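Long-range contacts in protein Kinase A (Toxoplasma gondii, PDB 5J3U), which binds cAMP and, as expected of a regulatory subunit of its family, probably restrains the kinase catalytic subunit until cAMP arrives: residues 161-166 against 232-237; 185-190 against 205-210. All blocks are in the same frame, centred on the assembly; numbering follows the deposited sequence. Where two conformers were deposited one is given.

Contact 1 (161-166 against 232-237)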
loop_
_atom_site.group_PDB
_atom_site.type_symbol
_atom_site.label_atom_id
_atom_site.label_comp_id
_atom_site.label_asym_id
_atom_site.label_seq_id
_atom_site.Cartn_x
_atom_site.Cartn_y
_atom_site.Cartn_z
ATOM N N THR A 161 5.313 -3.282 -3.069
ATOM C CA THR A 161 6.414 -4.215 -3.404
ATOM C C THR A 161 7.576 -3.935 -2.512
ATOM O O THR A 161 7.887 -2.769 -2.261
ATOM C CB THR A 161 6.824 -4.111 -4.877
ATOM O OG1 THR A 161 5.731 -4.628 -5.658
ATOM C CG2 THR A 161 8.052 -4.904 -5.189
ATOM N N GLU A 162 8.228 -4.974 -2.046
ATOM C CA GLU A 162 9.480 -4.824 -1.275
ATOM C C GLU A 162 10.527 -5.841 -1.802
ATOM O O GLU A 162 10.145 -6.939 -2.213
ATOM C CB GLU A 162 9.242 -5.121 0.203
ATOM C CG GLU A 162 8.302 -4.131 0.877
ATOM C CD GLU A 162 8.088 -4.389 2.374
ATOM O OE1 GLU A 162 8.696 -5.324 2.941
ATOM O OE2 GLU A 162 7.263 -3.634 2.962
ATOM N N MET A 163 11.808 -5.454 -1.811
ATOM C CA MET A 163 12.917 -6.311 -2.274
ATOM C C MET A 163 13.750 -6.691 -1.056
ATOM O O MET A 163 14.023 -5.852 -0.202
ATOM C CB MET A 163 13.788 -5.547 -3.304
ATOM C CG MET A 163 14.870 -6.380 -3.984
ATOM S SD MET A 163 14.214 -7.527 -5.219
ATOM C CE MET A 163 13.677 -6.364 -6.472
ATOM N N PHE A 164 14.147 -7.958 -0.969
ATOM C CA PHE A 164 14.960 -8.458 0.108
ATOM C C PHE A 164 16.161 -9.200 -0.509
ATOM O O PHE A 164 15.987 -10.096 -1.316
ATOM C CB PHE A 164 14.166 -9.429 0.953
ATOM C CG PHE A 164 13.078 -8.772 1.760
ATOM C CD1 PHE A 164 11.822 -8.553 1.231
ATOM C CD2 PHE A 164 13.336 -8.360 3.071
ATOM C CE1 PHE A 164 10.830 -7.953 2.012
ATOM C CE2 PHE A 164 12.351 -7.795 3.853
ATOM C CZ PHE A 164 11.093 -7.577 3.310
ATOM N N THR A 165 17.357 -8.881 -0.043
ATOM C CA THR A 165 18.560 -9.580 -0.500
ATOM C C THR A 165 18.788 -10.843 0.256
ATOM O O THR A 165 18.173 -11.120 1.283
ATOM C CB THR A 165 19.806 -8.639 -0.397
ATOM O OG1 THR A 165 19.918 -8.186 0.943
ATOM C CG2 THR A 165 19.659 -7.439 -1.279
ATOM N N ASP A 166 19.764 -11.638 -0.200
ATOM C CA ASP A 166 19.972 -12.938 0.372
ATOM C C ASP A 166 20.197 -12.872 1.876
ATOM O O ASP A 166 20.938 -12.013 2.337
ATOM C CB ASP A 166 21.185 -13.637 -0.276
ATOM C CG ASP A 166 21.407 -15.000 0.282
ATOM O OD1 ASP A 166 20.546 -15.878 0.055
ATOM O OD2 ASP A 166 22.411 -15.183 1.023
ATOM N N ILE A 232 17.582 -13.777 -3.638
ATOM C CA ILE A 232 16.950 -12.501 -3.658
ATOM C C ILE A 232 15.433 -12.771 -3.719
ATOM O O ILE A 232 15.003 -13.806 -4.198
ATOM C CB ILE A 232 17.448 -11.638 -4.826
ATOM C CG1 ILE A 232 16.864 -10.229 -4.729
ATOM C CG2 ILE A 232 17.112 -12.238 -6.193
ATOM C CD1 ILE A 232 17.542 -9.189 -5.593
ATOM N N CYS A 233 14.615 -11.876 -3.170
ATOM C CA CYS A 233 13.197 -12.092 -3.172
ATOM C C CYS A 233 12.479 -10.776 -3.315
ATOM O O CYS A 233 12.712 -9.847 -2.529
ATOM C CB CYS A 233 12.769 -12.760 -1.868
ATOM S SG CYS A 233 11.088 -13.397 -1.912
ATOM N N LYS A 234 11.583 -10.705 -4.282
ATOM C CA LYS A 234 10.704 -9.534 -4.516
ATOM C C LYS A 234 9.304 -9.942 -4.156
ATOM O O LYS A 234 8.786 -10.894 -4.752
ATOM C CB LYS A 234 10.750 -9.119 -5.986
ATOM C CG LYS A 234 9.914 -7.888 -6.287
ATOM C CD LYS A 234 9.700 -7.690 -7.776
ATOM C CE LYS A 234 10.907 -7.254 -8.483
ATOM N NZ LYS A 234 10.567 -7.155 -9.948
ATOM N N VAL A 235 8.699 -9.274 -3.162
ATOM C CA VAL A 235 7.424 -9.657 -2.637
ATOM C C VAL A 235 6.401 -8.545 -2.815
ATOM O O VAL A 235 6.708 -7.343 -2.699
ATOM C CB VAL A 235 7.411 -10.054 -1.120
ATOM C CG1 VAL A 235 7.967 -11.439 -0.939
ATOM C CG2 VAL A 235 8.115 -9.023 -0.264
ATOM N N ALA A 236 5.209 -8.968 -3.170
ATOM C CA ALA A 236 3.998 -8.160 -3.070
ATOM C C ALA A 236 3.481 -8.279 -1.646
ATOM O O ALA A 236 3.401 -9.419 -1.089
ATOM C CB ALA A 236 2.963 -8.619 -4.080
ATOM N N CYS A 237 2.982 -7.161 -1.116
ATOM C CA CYS A 237 2.660 -7.034 0.323
ATOM C C CYS A 237 1.258 -6.456 0.448
ATOM O O CYS A 237 0.982 -5.431 -0.173
ATOM C CB CYS A 237 3.630 -6.063 0.996
ATOM S SG CYS A 237 5.363 -6.434 0.711
#
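Glu162 pairs with Val235, and Phe164 with Cys233, through two pairs of reciprocal backbone hydrogen bonds. They join two antiparallel strands of the second cyclic nucleotide-binding domain. In the first pair Glu162 N lies 2.9 Å from Val235 O, and Val235 N gives a nearly straight bond to Glu162 O (N-H...O 174°). In the second, Phe164 N reaches Cys233 O at 2.8 Å, and Cys233 N gives to Phe164 O. The carbonyls also receive CA-H groups from residues of the opposite strand. The shortest of these contacts is Thr161 CA to Val235 O, 3.2 Å.

The side chains divide between two faces. On one, Phe164 turns the edge of its ring to Val235, with CE1 3.7 Å from CG2. Cys237 SG lies alongside the Glu162 chain, 3.7 Å from its CG. On the other, Met163, in the conformer given, one of two, bends at chi2 (74°) and chi3 (69°). Its CE thereby comes to 3.5 Å from Lys234 CE, while SD packs on Ile232 CD1. Thr161 CG2 rests on Lys234 CG.

The polar ends look elsewhere. Thr161 OG1 bonds to Tyr134 OH and Glu184 OE2, and Lys234 NZ forms a salt bridge with Glu185. The hydrogen bonds across this contact are therefore all between backbone atoms, and the side chains meet by packing.

Contact 2 (185-190 against 205-210); sequences EGSAVA and KYQAGD. With CMP (adenosine-3',5'-cyclic-monophosphate), chain B.
The hairpin of strands 187-192 and 201-206 belongs to the beta-roll of the second cyclic nucleotide-binding domain, and this contact is its open end, beside bound cAMP. Ala188 and Tyr206 form an antiparallel hydrogen-bonded pair. Tyr206 N gives a short bond to Ala188 O, 2.7 Å. The return bond, Ala188 N to Tyr206 O, is longer at 3.3 Å, and its donor stands 39° out of the carbonyl plane. In the conformer given, one of two, Ser187 OG is a second donor to Tyr206 O, 3.0 Å away and almost in line with the C=O bond (175°). The Ser187 hydroxyl reaches it with OG anti to the backbone N (chi1 -174°).

Beyond this pair a water links the two segments. It donates to Gly186 O and Gln207 OE1 and accepts from Ala208 N. Residues 207-210 then make a type II turn, closed by Asp210 N to Gln207 O. Asp210 OD2 also takes the Gln207 N-H, at 2.9 Å, so the turn is held by both backbone and side chain.

The Tyr206 ring runs beside the alanines of the other strand. Its CE2 is 4.0 Å from Ala190 CB, and its CD2 lies near Ala188 CB. Tyr206 OH comes to 3.1 Å from C8 of the nucleotide, and Ala190 CB is 3.7 Å from the same carbon. Both residues line the pocket where the base joins the ribose.

Strand 226-229 flanks the hairpin: Val227 touches Ala188 and Tyr206, and Ile228 bonds to Val189 through the backbone. The Tyr206 ring also meets Phe212 of the next strand, 211-212, which leads toward helix 215-219.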
loop_
_atom_site.group_PDB
_atom_site.type_symbol
_atom_site.label_atom_id
_atom_site.label_comp_id
_atom_site.label_asym_id
_atom_site.label_seq_id
_atom_site.Cartn_x
_atom_site.Cartn_y
_atom_site.Cartn_z
ATOM N N GLU A 185 8.914 -12.551 -7.661
ATOM C CA GLU A 185 10.090 -13.148 -8.282
ATOM C C GLU A 185 11.098 -13.479 -7.185
ATOM O O GLU A 185 11.082 -12.854 -6.116
ATOM C CB GLU A 185 10.769 -12.182 -9.270
ATOM C CG GLU A 185 9.951 -11.727 -10.465
ATOM C CD GLU A 185 10.847 -11.017 -11.507
ATOM O OE1 GLU A 185 11.497 -11.712 -12.312
ATOM O OE2 GLU A 185 10.883 -9.788 -11.499
ATOM N N GLY A 186 12.031 -14.387 -7.483
ATOM C CA GLY A 186 13.012 -14.842 -6.514
ATOM C C GLY A 186 12.522 -15.958 -5.637
ATOM O O GLY A 186 11.643 -16.701 -5.992
ATOM N N SER A 187 13.104 -16.072 -4.449
ATOM C CA SER A 187 12.941 -17.252 -3.662
ATOM C C SER A 187 13.092 -16.929 -2.182
ATOM O O SER A 187 13.746 -15.958 -1.815
ATOM C CB SER A 187 14.009 -18.286 -4.085
ATOM O OG SER A 187 13.835 -19.541 -3.455
ATOM N N ALA A 188 12.533 -17.779 -1.362
ATOM C CA ALA A 188 12.628 -17.654 0.125
ATOM C C ALA A 188 12.503 -18.989 0.721
ATOM O O ALA A 188 12.068 -19.951 0.063
ATOM C CB ALA A 188 11.547 -16.722 0.682
ATOM N N VAL A 189 12.909 -19.090 1.996
ATOM C CA VAL A 189 12.746 -20.276 2.777
ATOM C C VAL A 189 12.059 -19.948 4.122
ATOM O O VAL A 189 12.308 -18.903 4.694
ATOM C CB VAL A 189 14.092 -21.000 3.053
ATOM C CG1 VAL A 189 14.670 -21.445 1.688
ATOM C CG2 VAL A 189 15.070 -20.085 3.771
ATOM N N ALA A 190 11.179 -20.827 4.533
ATOM C CA ALA A 190 10.570 -20.775 5.867
ATOM C C ALA A 190 11.367 -21.704 6.765
ATOM O O ALA A 190 11.575 -22.892 6.412
ATOM C CB ALA A 190 9.146 -21.236 5.806
ATOM N N LYS A 205 10.237 -24.203 0.967
ATOM C CA LYS A 205 10.995 -23.387 0.053
ATOM C C LYS A 205 9.957 -22.686 -0.812
ATOM O O LYS A 205 8.992 -23.331 -1.194
ATOM C CB LYS A 205 11.870 -24.262 -0.864
ATOM C CG LYS A 205 12.789 -25.246 -0.150
ATOM C CD LYS A 205 13.466 -26.225 -1.141
ATOM C CE LYS A 205 14.552 -27.087 -0.482
ATOM N NZ LYS A 205 15.737 -26.287 -0.032
ATOM N N TYR A 206 10.097 -21.385 -1.017
ATOM C CA TYR A 206 9.112 -20.620 -1.808
ATOM C C TYR A 206 9.728 -20.239 -3.127
ATOM O O TYR A 206 10.901 -19.966 -3.207
ATOM C CB TYR A 206 8.691 -19.332 -1.097
ATOM C CG TYR A 206 7.866 -19.610 0.113
ATOM C CD1 TYR A 206 6.639 -20.227 0.019
ATOM C CD2 TYR A 206 8.363 -19.347 1.390
ATOM C CE1 TYR A 206 5.888 -20.516 1.128
ATOM C CE2 TYR A 206 7.572 -19.576 2.522
ATOM C CZ TYR A 206 6.373 -20.167 2.395
ATOM O OH TYR A 206 5.619 -20.477 3.490
ATOM N N GLN A 207 8.880 -20.161 -4.127
ATOM C CA GLN A 207 9.253 -19.645 -5.456
ATOM C C GLN A 207 8.194 -18.641 -5.898
ATOM O O GLN A 207 7.155 -18.450 -5.254
ATOM C CB GLN A 207 9.294 -20.787 -6.487
ATOM C CG GLN A 207 10.356 -21.838 -6.263
ATOM C CD GLN A 207 11.823 -21.336 -6.317
ATOM O OE1 GLN A 207 12.223 -20.442 -7.143
ATOM N NE2 GLN A 207 12.651 -21.930 -5.421
ATOM N N ALA A 208 8.434 -18.055 -7.067
ATOM C CA ALA A 208 7.512 -17.045 -7.601
ATOM C C ALA A 208 6.078 -17.571 -7.667
ATOM O O ALA A 208 5.822 -18.677 -8.152
ATOM C CB ALA A 208 7.987 -16.545 -8.962
ATOM N N GLY A 209 5.132 -16.777 -7.139
ATOM C CA GLY A 209 3.746 -17.137 -7.113
ATOM C C GLY A 209 3.270 -17.735 -5.803
ATOM O O GLY A 209 2.110 -17.814 -5.569
ATOM N N ASP A 210 4.190 -18.146 -4.945
ATOM C CA ASP A 210 3.791 -18.679 -3.621
ATOM C C ASP A 210 3.474 -17.561 -2.623
ATOM O O ASP A 210 4.023 -16.471 -2.726
ATOM C CB ASP A 210 4.922 -19.472 -3.040
ATOM C CG ASP A 210 5.152 -20.790 -3.757
ATOM O OD1 ASP A 210 4.196 -21.309 -4.352
ATOM O OD2 ASP A 210 6.292 -21.300 -3.741
HETATM P P CMP B . 2.765 -16.594 9.542
HETATM O O1P CMP B . 1.964 -15.363 9.410
HETATM O O2P CMP B . 2.656 -17.389 10.848
HETATM O "O5'" CMP B . 4.297 -16.196 9.303
HETATM C "C5'" CMP B . 5.232 -17.276 9.117
HETATM C "C4'" CMP B . 4.741 -17.985 7.852
HETATM O "O4'" CMP B . 5.493 -19.145 7.462
HETATM C "C3'" CMP B . 3.374 -18.597 8.094
HETATM O "O3'" CMP B . 2.421 -17.540 8.268
HETATM C "C2'" CMP B . 3.185 -19.486 6.892
HETATM O "O2'" CMP B . 2.792 -18.723 5.716
HETATM C "C1'" CMP B . 4.632 -19.902 6.646
HETATM N N9 CMP B . 4.868 -21.282 6.948
HETATM C C8 CMP B . 5.556 -22.099 6.122
HETATM N N7 CMP B . 5.675 -23.360 6.690
HETATM C C5 CMP B . 5.092 -23.315 7.907
HETATM C C6 CMP B . 4.841 -24.273 9.026
HETATM N N6 CMP B . 5.280 -25.568 8.972
HETATM N N1 CMP B . 4.167 -23.782 10.076
HETATM C C2 CMP B . 3.729 -22.501 10.220
HETATM N N3 CMP B . 3.921 -21.584 9.217
HETATM C C4 CMP B . 4.550 -21.941 8.073
HETATM O O HOH W 1 10.970 -18.164 -8.260
#

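In the fold
Both contacts belong to the second cyclic nucleotide-binding domain, with centres 10 Å apart. Contact 2 lies within the chain between the two strands of contact 1. The two meet where 232-237 passes 185-190. Ile232 O is 3.0 Å from Ser187 N, a probable hydrogen bond. The salt bridge from Lys234 NZ to Glu185 OE2, at 3.1 Å, is a second tie, and Cys233 CB packs on Ser187 O. The chain turns a corner at Glu185 and Gly186, so this junction joins two sheets of the roll. Contact 2 lines the cAMP pocket. Contact 1 lies farther back: the side chain of Val235 is about 11 Å from cAMP.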